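Long-range contact in hypoxanthine-guanine phosphoribosyltransferase (Thermus thermophilus, PDB 3ACD), which probably makes IMP and GMP from hypoxanthine or guanine and 5-phospho-alpha-D-ribose 1-diphosphate in magnesium-dependent purine salvage: residues Y34-A48 and L89-D103. Numbering follows the deposited sequence.
Sequences YQGKTPHLICVLNGA and LRLPIHGRDVIVVED. With IMP (inosinic acid), chain B.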
ATOM      1  N   TYR A  34       0.233 -10.731  19.539  1.00 19.77           N
ATOM      2  CA  TYR A  34      -0.439  -9.515  19.982  1.00 19.37           C
ATOM      3  C   TYR A  34      -1.878  -9.695  20.437  1.00 19.96           C
ATOM      4  O   TYR A  34      -2.661  -8.743  20.426  1.00 20.11           O
ATOM      5  CB  TYR A  34      -0.383  -8.462  18.874  1.00 18.25           C
ATOM      6  CG  TYR A  34       0.995  -7.876  18.682  1.00 16.78           C
ATOM      7  CD1 TYR A  34       1.306  -6.609  19.170  1.00 15.36           C
ATOM      8  CD2 TYR A  34       1.999  -8.603  18.042  1.00 16.40           C
ATOM      9  CE1 TYR A  34       2.579  -6.078  19.026  1.00 13.80           C
ATOM     10  CE2 TYR A  34       3.277  -8.084  17.895  1.00 15.40           C
ATOM     11  CZ  TYR A  34       3.560  -6.820  18.388  1.00 14.99           C
ATOM     12  OH  TYR A  34       4.823  -6.300  18.249  1.00 14.87           O
ATOM     13  N   GLN A  35      -2.235 -10.908  20.839  1.00 20.64           N
ATOM     14  CA  GLN A  35      -3.593 -11.155  21.305  1.00 23.79           C
ATOM     15  C   GLN A  35      -3.886 -10.205  22.465  1.00 23.56           C
ATOM     16  O   GLN A  35      -3.042 -10.002  23.340  1.00 23.08           O
ATOM     17  CB  GLN A  35      -3.743 -12.610  21.758  1.00 26.94           C
ATOM     18  CG  GLN A  35      -2.766 -13.034  22.843  1.00 33.68           C
ATOM     19  CD  GLN A  35      -2.870 -14.512  23.178  1.00 38.60           C
ATOM     20  OE1 GLN A  35      -3.924 -14.995  23.594  1.00 40.55           O
ATOM     21  NE2 GLN A  35      -1.771 -15.239  22.995  1.00 40.55           N
ATOM     22  N   GLY A  36      -5.074  -9.608  22.450  1.00 24.75           N
ATOM     23  CA  GLY A  36      -5.465  -8.691  23.505  1.00 24.35           C
ATOM     24  C   GLY A  36      -4.855  -7.307  23.380  1.00 25.12           C
ATOM     25  O   GLY A  36      -5.078  -6.447  24.232  1.00 24.06           O
ATOM     26  N   LYS A  37      -4.086  -7.088  22.316  1.00 23.80           N
ATOM     27  CA  LYS A  37      -3.438  -5.802  22.093  1.00 23.47           C
ATOM     28  C   LYS A  37      -3.989  -5.139  20.834  1.00 20.99           C
ATOM     29  O   LYS A  37      -4.726  -5.757  20.072  1.00 18.62           O
ATOM     30  CB  LYS A  37      -1.926  -6.002  21.945  1.00 26.35           C
ATOM     31  CG  LYS A  37      -1.321  -6.919  22.997  1.00 31.99           C
ATOM     32  CD  LYS A  37      -1.421  -6.322  24.389  1.00 34.88           C
ATOM     33  CE  LYS A  37      -0.347  -5.275  24.611  1.00 37.88           C
ATOM     34  NZ  LYS A  37       1.006  -5.897  24.580  1.00 39.96           N
ATOM     35  N   THR A  38      -3.639  -3.871  20.636  1.00 20.91           N
ATOM     36  CA  THR A  38      -4.075  -3.121  19.462  1.00 20.06           C
ATOM     37  C   THR A  38      -2.814  -2.490  18.889  1.00 18.75           C
ATOM     38  O   THR A  38      -2.473  -1.347  19.196  1.00 18.59           O
ATOM     39  CB  THR A  38      -5.086  -2.012  19.835  1.00 23.12           C
ATOM     40  OG1 THR A  38      -4.438  -1.012  20.627  1.00 29.74           O
ATOM     41  CG2 THR A  38      -6.240  -2.595  20.623  1.00 20.93           C
ATOM     42  N   PRO A  39      -2.096  -3.239  18.045  1.00 16.56           N
ATOM     43  CA  PRO A  39      -0.865  -2.723  17.454  1.00 15.18           C
ATOM     44  C   PRO A  39      -1.058  -1.576  16.479  1.00 13.41           C
ATOM     45  O   PRO A  39      -2.151  -1.349  15.955  1.00 12.47           O
ATOM     46  CB  PRO A  39      -0.264  -3.958  16.793  1.00 15.15           C
ATOM     47  CG  PRO A  39      -1.468  -4.698  16.345  1.00 18.80           C
ATOM     48  CD  PRO A  39      -2.399  -4.588  17.533  1.00 15.81           C
ATOM     49  N   HIS A  40       0.028  -0.849  16.265  1.00 13.14           N
ATOM     50  CA  HIS A  40       0.062   0.272  15.345  1.00 14.03           C
ATOM     51  C   HIS A  40       1.155  -0.079  14.346  1.00 13.34           C
ATOM     52  O   HIS A  40       2.336  -0.089  14.693  1.00 15.19           O
ATOM     53  CB  HIS A  40       0.426   1.554  16.094  1.00 13.76           C
ATOM     54  CG  HIS A  40       0.500   2.764  15.217  1.00 13.36           C
ATOM     55  ND1 HIS A  40      -0.567   3.204  14.464  1.00 14.54           N
ATOM     56  CD2 HIS A  40       1.512   3.633  14.981  1.00 14.34           C
ATOM     57  CE1 HIS A  40      -0.217   4.291  13.801  1.00 13.71           C
ATOM     58  NE2 HIS A  40       1.041   4.572  14.097  1.00 13.43           N
ATOM     59  N   LEU A  41       0.762  -0.384  13.115  1.00 13.21           N
ATOM     60  CA  LEU A  41       1.729  -0.751  12.088  1.00 13.71           C
ATOM     61  C   LEU A  41       2.162   0.443  11.247  1.00 13.26           C
ATOM     62  O   LEU A  41       1.335   1.160  10.689  1.00 12.00           O
ATOM     63  CB  LEU A  41       1.156  -1.841  11.176  1.00 15.90           C
ATOM     64  CG  LEU A  41       1.012  -3.248  11.765  1.00 16.70           C
ATOM     65  CD1 LEU A  41       0.021  -3.232  12.917  1.00 17.79           C
ATOM     66  CD2 LEU A  41       0.543  -4.207  10.683  1.00 20.54           C
ATOM     67  N   ILE A  42       3.471   0.653  11.168  1.00 11.46           N
ATOM     68  CA  ILE A  42       4.013   1.760  10.392  1.00 11.50           C
ATOM     69  C   ILE A  42       4.700   1.236   9.138  1.00 11.91           C
ATOM     70  O   ILE A  42       5.735   0.572   9.213  1.00 12.23           O
ATOM     71  CB  ILE A  42       5.028   2.564  11.220  1.00 11.47           C
ATOM     72  CG1 ILE A  42       4.345   3.101  12.483  1.00 12.42           C
ATOM     73  CG2 ILE A  42       5.614   3.695  10.374  1.00 12.04           C
ATOM     74  CD1 ILE A  42       5.263   3.899  13.388  1.00 16.74           C
ATOM     75  N   CYS A  43       4.107   1.540   7.989  1.00 11.12           N
ATOM     76  CA  CYS A  43       4.640   1.115   6.706  1.00 11.61           C
ATOM     77  C   CYS A  43       5.715   2.071   6.204  1.00 11.42           C
ATOM     78  O   CYS A  43       5.482   3.275   6.081  1.00 12.43           O
ATOM     79  CB  CYS A  43       3.513   1.034   5.676  1.00 13.11           C
ATOM     80  SG  CYS A  43       4.078   0.702   3.985  1.00 13.41           S
ATOM     81  N   VAL A  44       6.899   1.534   5.924  1.00 11.10           N
ATOM     82  CA  VAL A  44       7.987   2.353   5.410  1.00 13.32           C
ATOM     83  C   VAL A  44       7.862   2.416   3.889  1.00 14.01           C
ATOM     84  O   VAL A  44       8.150   1.447   3.184  1.00 12.66           O
ATOM     85  CB  VAL A  44       9.371   1.773   5.796  1.00 14.36           C
ATOM     86  CG1 VAL A  44      10.484   2.622   5.189  1.00 16.85           C
ATOM     87  CG2 VAL A  44       9.517   1.743   7.315  1.00 16.80           C
ATOM     88  N   LEU A  45       7.413   3.564   3.391  1.00 14.86           N
ATOM     89  CA  LEU A  45       7.236   3.779   1.954  1.00 15.43           C
ATOM     90  C   LEU A  45       8.586   4.011   1.277  1.00 15.84           C
ATOM     91  O   LEU A  45       9.532   4.453   1.926  1.00 16.91           O
ATOM     92  CB  LEU A  45       6.329   4.993   1.721  1.00 16.14           C
ATOM     93  CG  LEU A  45       4.870   4.844   2.156  1.00 16.38           C
ATOM     94  CD1 LEU A  45       4.154   6.181   2.037  1.00 18.41           C
ATOM     95  CD2 LEU A  45       4.194   3.790   1.292  1.00 18.20           C
ATOM     96  N   ASN A  46       8.683   3.743  -0.023  1.00 14.36           N
ATOM     97  CA  ASN A  46       7.575   3.250  -0.848  1.00 15.58           C
ATOM     98  C   ASN A  46       7.559   1.727  -0.967  1.00 14.22           C
ATOM     99  O   ASN A  46       6.504   1.124  -1.163  1.00 13.68           O
ATOM    100  CB  ASN A  46       7.687   3.812  -2.274  1.00 17.32           C
ATOM    101  CG  ASN A  46       7.439   5.306  -2.351  1.00 19.70           C
ATOM    102  OD1 ASN A  46       7.717   5.935  -3.373  1.00 26.06           O
ATOM    103  ND2 ASN A  46       6.904   5.878  -1.286  1.00 15.86           N
ATOM    104  N   GLY A  47       8.735   1.121  -0.853  1.00 13.02           N
ATOM    105  CA  GLY A  47       8.876  -0.319  -1.021  1.00 13.07           C
ATOM    106  C   GLY A  47       8.032  -1.327  -0.260  1.00 11.13           C
ATOM    107  O   GLY A  47       7.754  -2.407  -0.781  1.00 11.97           O
ATOM    108  N   ALA A  48       7.614  -1.004   0.956  1.00  9.92           N
ATOM    109  CA  ALA A  48       6.845  -1.960   1.745  1.00  9.59           C
ATOM    110  C   ALA A  48       5.328  -1.908   1.608  1.00 10.46           C
ATOM    111  O   ALA A  48       4.631  -2.674   2.271  1.00  9.05           O
ATOM    112  CB  ALA A  48       7.222  -1.811   3.221  1.00 10.01           C
ATOM    113  N   LEU A  89       5.246  11.064  10.698  1.00 45.14           N
ATOM    114  CA  LEU A  89       4.147  10.303  11.279  1.00 41.11           C
ATOM    115  C   LEU A  89       2.974  11.239  11.556  1.00 38.94           C
ATOM    116  O   LEU A  89       3.173  12.413  11.865  1.00 38.70           O
ATOM    117  CB  LEU A  89       4.595   9.651  12.594  1.00 41.12           C
ATOM    118  CG  LEU A  89       5.687   8.572  12.578  1.00 40.35           C
ATOM    119  CD1 LEU A  89       6.965   9.108  11.951  1.00 42.22           C
ATOM    120  CD2 LEU A  89       5.956   8.119  14.003  1.00 39.56           C
ATOM    121  N   ARG A  90       1.757  10.714  11.449  1.00 35.74           N
ATOM    122  CA  ARG A  90       0.555  11.505  11.690  1.00 34.60           C
ATOM    123  C   ARG A  90      -0.162  11.090  12.972  1.00 30.23           C
ATOM    124  O   ARG A  90      -0.795  11.917  13.629  1.00 30.37           O
ATOM    125  CB  ARG A  90      -0.404  11.384  10.504  1.00 39.57           C
ATOM    126  CG  ARG A  90       0.089  12.059   9.236  1.00 49.19           C
ATOM    127  CD  ARG A  90      -0.845  11.788   8.068  1.00 57.26           C
ATOM    128  NE  ARG A  90      -2.216  12.204   8.349  1.00 64.58           N
ATOM    129  CZ  ARG A  90      -3.227  12.076   7.496  1.00 67.14           C
ATOM    130  NH1 ARG A  90      -3.028  11.541   6.298  1.00 68.55           N
ATOM    131  NH2 ARG A  90      -4.443  12.482   7.840  1.00 68.87           N
ATOM    132  N   LEU A  91      -0.066   9.812  13.319  1.00 24.39           N
ATOM    133  CA  LEU A  91      -0.707   9.292  14.521  1.00 20.49           C
ATOM    134  C   LEU A  91       0.307   9.148  15.650  1.00 18.07           C
ATOM    135  O   LEU A  91       1.486   8.902  15.411  1.00 15.35           O
ATOM    136  CB  LEU A  91      -1.362   7.936  14.235  1.00 21.14           C
ATOM    137  CG  LEU A  91      -2.669   7.942  13.430  1.00 24.39           C
ATOM    138  CD1 LEU A  91      -2.450   8.561  12.060  1.00 25.67           C
ATOM    139  CD2 LEU A  91      -3.177   6.519  13.292  1.00 23.38           C
ATOM    140  N   PRO A  92      -0.143   9.312  16.903  1.00 17.98           N
ATOM    141  CA  PRO A  92       0.751   9.197  18.059  1.00 17.48           C
ATOM    142  C   PRO A  92       1.285   7.781  18.229  1.00 16.90           C
ATOM    143  O   PRO A  92       0.577   6.811  17.959  1.00 16.94           O
ATOM    144  CB  PRO A  92      -0.145   9.600  19.233  1.00 18.43           C
ATOM    145  CG  PRO A  92      -1.179  10.492  18.602  1.00 19.86           C
ATOM    146  CD  PRO A  92      -1.483   9.761  17.317  1.00 18.22           C
ATOM    147  N   ILE A  93       2.536   7.656  18.660  1.00 16.04           N
ATOM    148  CA  ILE A  93       3.087   6.327  18.889  1.00 16.56           C
ATOM    149  C   ILE A  93       3.463   6.153  20.355  1.00 16.42           C
ATOM    150  O   ILE A  93       3.798   5.053  20.789  1.00 15.21           O
ATOM    151  CB  ILE A  93       4.322   6.036  18.013  1.00 17.63           C
ATOM    152  CG1 ILE A  93       5.484   6.939  18.414  1.00 19.14           C
ATOM    153  CG2 ILE A  93       3.965   6.212  16.539  1.00 16.74           C
ATOM    154  CD1 ILE A  93       6.793   6.534  17.762  1.00 20.12           C
ATOM    155  N   HIS A  94       3.407   7.236  21.123  1.00 15.93           N
ATOM    156  CA  HIS A  94       3.736   7.135  22.540  1.00 18.10           C
ATOM    157  C   HIS A  94       2.753   6.185  23.210  1.00 17.33           C
ATOM    158  O   HIS A  94       1.537   6.313  23.047  1.00 16.01           O
ATOM    159  CB  HIS A  94       3.686   8.511  23.218  1.00 19.22           C
ATOM    160  CG  HIS A  94       3.983   8.467  24.685  1.00 21.01           C
ATOM    161  ND1 HIS A  94       3.010   8.247  25.636  1.00 24.05           N
ATOM    162  CD2 HIS A  94       5.152   8.569  25.361  1.00 19.12           C
ATOM    163  CE1 HIS A  94       3.566   8.217  26.834  1.00 22.11           C
ATOM    164  NE2 HIS A  94       4.865   8.409  26.696  1.00 22.73           N
ATOM    165  N   GLY A  95       3.286   5.214  23.942  1.00 17.72           N
ATOM    166  CA  GLY A  95       2.437   4.260  24.631  1.00 18.17           C
ATOM    167  C   GLY A  95       1.794   3.210  23.742  1.00 17.49           C
ATOM    168  O   GLY A  95       0.998   2.409  24.222  1.00 18.90           O
ATOM    169  N   ARG A  96       2.125   3.204  22.451  1.00 16.57           N
ATOM    170  CA  ARG A  96       1.553   2.216  21.535  1.00 14.90           C
ATOM    171  C   ARG A  96       2.518   1.055  21.317  1.00 15.23           C
ATOM    172  O   ARG A  96       3.733   1.201  21.478  1.00 14.98           O
ATOM    173  CB  ARG A  96       1.249   2.834  20.153  1.00 15.79           C
ATOM    174  CG  ARG A  96       0.158   3.912  20.096  1.00 15.17           C
ATOM    175  CD  ARG A  96      -1.205   3.396  20.544  1.00 16.83           C
ATOM    176  NE  ARG A  96      -1.709   2.284  19.737  1.00 16.60           N
ATOM    177  CZ  ARG A  96      -2.231   2.401  18.517  1.00 17.03           C
ATOM    178  NH1 ARG A  96      -2.327   3.592  17.933  1.00 12.45           N
ATOM    179  NH2 ARG A  96      -2.669   1.319  17.882  1.00 14.49           N
ATOM    180  N   ASP A  97       1.965  -0.101  20.963  1.00 14.73           N
ATOM    181  CA  ASP A  97       2.777  -1.270  20.654  1.00 15.42           C
ATOM    182  C   ASP A  97       2.948  -1.168  19.145  1.00 14.51           C
ATOM    183  O   ASP A  97       2.058  -1.524  18.373  1.00 15.96           O
ATOM    184  CB  ASP A  97       2.046  -2.547  21.057  1.00 14.33           C
ATOM    185  CG  ASP A  97       1.937  -2.688  22.561  1.00 17.14           C
ATOM    186  OD1 ASP A  97       2.994  -2.706  23.225  1.00 17.24           O
ATOM    187  OD2 ASP A  97       0.808  -2.767  23.078  1.00 17.13           O
ATOM    188  N   VAL A  98       4.099  -0.645  18.744  1.00 15.64           N
ATOM    189  CA  VAL A  98       4.415  -0.411  17.343  1.00 14.44           C
ATOM    190  C   VAL A  98       5.079  -1.564  16.599  1.00 14.54           C
ATOM    191  O   VAL A  98       5.911  -2.289  17.148  1.00 12.76           O
ATOM    192  CB  VAL A  98       5.336   0.829  17.209  1.00 16.19           C
ATOM    193  CG1 VAL A  98       5.646   1.105  15.740  1.00 16.69           C
ATOM    194  CG2 VAL A  98       4.671   2.042  17.857  1.00 15.49           C
ATOM    195  N   ILE A  99       4.690  -1.728  15.338  1.00 14.26           N
ATOM    196  CA  ILE A  99       5.288  -2.741  14.480  1.00 13.97           C
ATOM    197  C   ILE A  99       5.708  -2.023  13.203  1.00 13.02           C
ATOM    198  O   ILE A  99       4.866  -1.499  12.476  1.00 12.41           O
ATOM    199  CB  ILE A  99       4.306  -3.870  14.088  1.00 13.53           C
ATOM    200  CG1 ILE A  99       3.819  -4.624  15.331  1.00 13.01           C
ATOM    201  CG2 ILE A  99       5.011  -4.844  13.136  1.00 14.14           C
ATOM    202  CD1 ILE A  99       2.787  -5.705  15.018  1.00 14.28           C
ATOM    203  N   VAL A 100       7.011  -1.980  12.953  1.00 12.54           N
ATOM    204  CA  VAL A 100       7.539  -1.343  11.752  1.00 13.19           C
ATOM    205  C   VAL A 100       7.442  -2.371  10.627  1.00 13.96           C
ATOM    206  O   VAL A 100       7.791  -3.533  10.821  1.00 13.82           O
ATOM    207  CB  VAL A 100       9.023  -0.946  11.932  1.00 14.92           C
ATOM    208  CG1 VAL A 100       9.563  -0.331  10.643  1.00 15.65           C
ATOM    209  CG2 VAL A 100       9.164   0.039  13.091  1.00 15.45           C
ATOM    210  N   VAL A 101       6.953  -1.950   9.466  1.00 12.25           N
ATOM    211  CA  VAL A 101       6.827  -2.855   8.330  1.00 12.47           C
ATOM    212  C   VAL A 101       7.757  -2.369   7.219  1.00 12.53           C
ATOM    213  O   VAL A 101       7.513  -1.337   6.586  1.00 11.65           O
ATOM    214  CB  VAL A 101       5.367  -2.913   7.819  1.00 12.17           C
ATOM    215  CG1 VAL A 101       5.262  -3.885   6.648  1.00 13.38           C
ATOM    216  CG2 VAL A 101       4.441  -3.352   8.952  1.00 12.36           C
ATOM    217  N   GLU A 102       8.825  -3.132   7.000  1.00 13.30           N
ATOM    218  CA  GLU A 102       9.851  -2.817   6.010  1.00 13.02           C
ATOM    219  C   GLU A 102       9.847  -3.772   4.829  1.00 11.89           C
ATOM    220  O   GLU A 102       9.337  -4.881   4.928  1.00 12.80           O
ATOM    221  CB  GLU A 102      11.228  -2.868   6.678  1.00 16.01           C
ATOM    222  CG  GLU A 102      11.655  -1.567   7.314  1.00 20.70           C
ATOM    223  CD  GLU A 102      12.215  -0.600   6.299  1.00 20.74           C
ATOM    224  OE1 GLU A 102      11.824  -0.687   5.117  1.00 20.42           O
ATOM    225  OE2 GLU A 102      13.041   0.252   6.686  1.00 27.26           O
ATOM    226  N   ASP A 103      10.427  -3.340   3.712  1.00 11.88           N
ATOM    227  CA  ASP A 103      10.492  -4.195   2.536  1.00 11.80           C
ATOM    228  C   ASP A 103      11.681  -5.142   2.635  1.00 11.96           C
ATOM    229  O   ASP A 103      11.514  -6.363   2.623  1.00 12.10           O
ATOM    230  CB  ASP A 103      10.569  -3.367   1.236  1.00 13.32           C
ATOM    231  CG  ASP A 103      11.688  -2.320   1.237  1.00 16.85           C
ATOM    232  OD1 ASP A 103      12.366  -2.116   2.268  1.00 14.51           O
ATOM    233  OD2 ASP A 103      11.885  -1.683   0.176  1.00 17.13           O
TER
HETATM  234  P   IMP B 552      19.491  -0.420   4.270  1.00 19.55           P
HETATM  235  O1P IMP B 552      20.837  -0.642   3.700  1.00 20.53           O
HETATM  236  O2P IMP B 552      19.491   0.943   5.114  1.00 19.68           O
HETATM  237  O3P IMP B 552      19.103  -1.659   5.224  1.00 17.37           O
HETATM  238  O5' IMP B 552      18.433  -0.329   3.046  1.00 22.60           O
HETATM  239  C5' IMP B 552      17.295   0.519   3.178  1.00 23.56           C
HETATM  240  C4' IMP B 552      16.451   0.521   1.901  1.00 20.89           C
HETATM  241  O4' IMP B 552      17.269   0.197   0.736  1.00 19.19           O
HETATM  242  C3' IMP B 552      15.412  -0.623   1.935  1.00 20.02           C
HETATM  243  O3' IMP B 552      14.261  -0.271   2.704  1.00 19.20           O
HETATM  244  C2' IMP B 552      15.081  -0.751   0.439  1.00 19.13           C
HETATM  245  O2' IMP B 552      14.087   0.201   0.043  1.00 23.44           O
HETATM  246  C1' IMP B 552      16.426  -0.449  -0.242  1.00 18.72           C
HETATM  247  N9  IMP B 552      17.029  -1.717  -0.716  1.00 16.59           N
HETATM  248  C8  IMP B 552      18.077  -2.409  -0.153  1.00 17.34           C
HETATM  249  N7  IMP B 552      18.327  -3.489  -0.846  1.00 15.90           N
HETATM  250  C5  IMP B 552      17.461  -3.560  -1.879  1.00 16.21           C
HETATM  251  C6  IMP B 552      17.243  -4.480  -2.956  1.00 16.04           C
HETATM  252  O6  IMP B 552      17.929  -5.481  -3.071  1.00 16.21           O
HETATM  253  N1  IMP B 552      16.234  -4.212  -3.848  1.00 16.33           N
HETATM  254  C2  IMP B 552      15.451  -3.085  -3.722  1.00 15.50           C
HETATM  255  N3  IMP B 552      15.643  -2.230  -2.741  1.00 14.36           N
HETATM  256  C4  IMP B 552      16.618  -2.422  -1.809  1.00 15.93           C
HETATM  257  O   HOH W   1       5.248  -3.898  19.343  1.00 14.22           O
HETATM  258  O   HOH W   2      -1.031  -0.072  21.102  1.00 16.89           O
HETATM  259  O   HOH W   3      -1.645  -2.468  22.432  1.00 25.85           O
HETATM  260  O   HOH W   4       2.337   6.984  13.663  1.00 16.65           O
HETATM  261  O   HOH W   5      10.586   0.352   2.552  1.00 25.01           O
HETATM  262  O   HOH W   6      11.436   1.537   0.341  1.00 24.69           O
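Two neighbouring parallel strands in the central sheet of the phosphoribosyltransferase fold, 40-45 and 97-102, pair here, with the IMP ribose at their C-terminal ends. Five backbone bonds, H40 N to D97 O (3.0 Å) through V44 N to V101 O, zip them together. Beta-branched I42, V98, I99 and V101 suit the extended chain: on one face I99 lies alongside L41, and I99 CD1 makes a CH-pi contact over the Y34 ring, 3.9 Å from its centroid. On the other, I42 CD1 reaches V98 CG1 (3.7 Å) and I93 CG2. H40, its ring swung away from its backbone N (chi1 179°), meets L91 CD2 with CE1 and I93 CG2 with CD2, both obliquely; ND1 bonds T64, and a water links NE2 to L91 O.

At the N-terminal end, R96 curls back so that NH2 gives T38 O a straight bond (3.0 Å, 180°) in the guanidinium plane, while H40 CB lies over one face. NH2 also bonds T64, so a leucine at R96 would probably leave T38 O with one partner fewer and cost T64 a donor. K37 NZ salt-bridges D97 OD2 (3.5 Å), while D97 OD1 hydrogen-bonds S125 OG.

At the far end D103 accepts a hydrogen bond from each ribose hydroxyl, O3' at OD1 (2.7 Å) and O2' at OD2 (2.9 Å); with E102, packed on V44, it forms the acidic pair of the PRPP-binding motif.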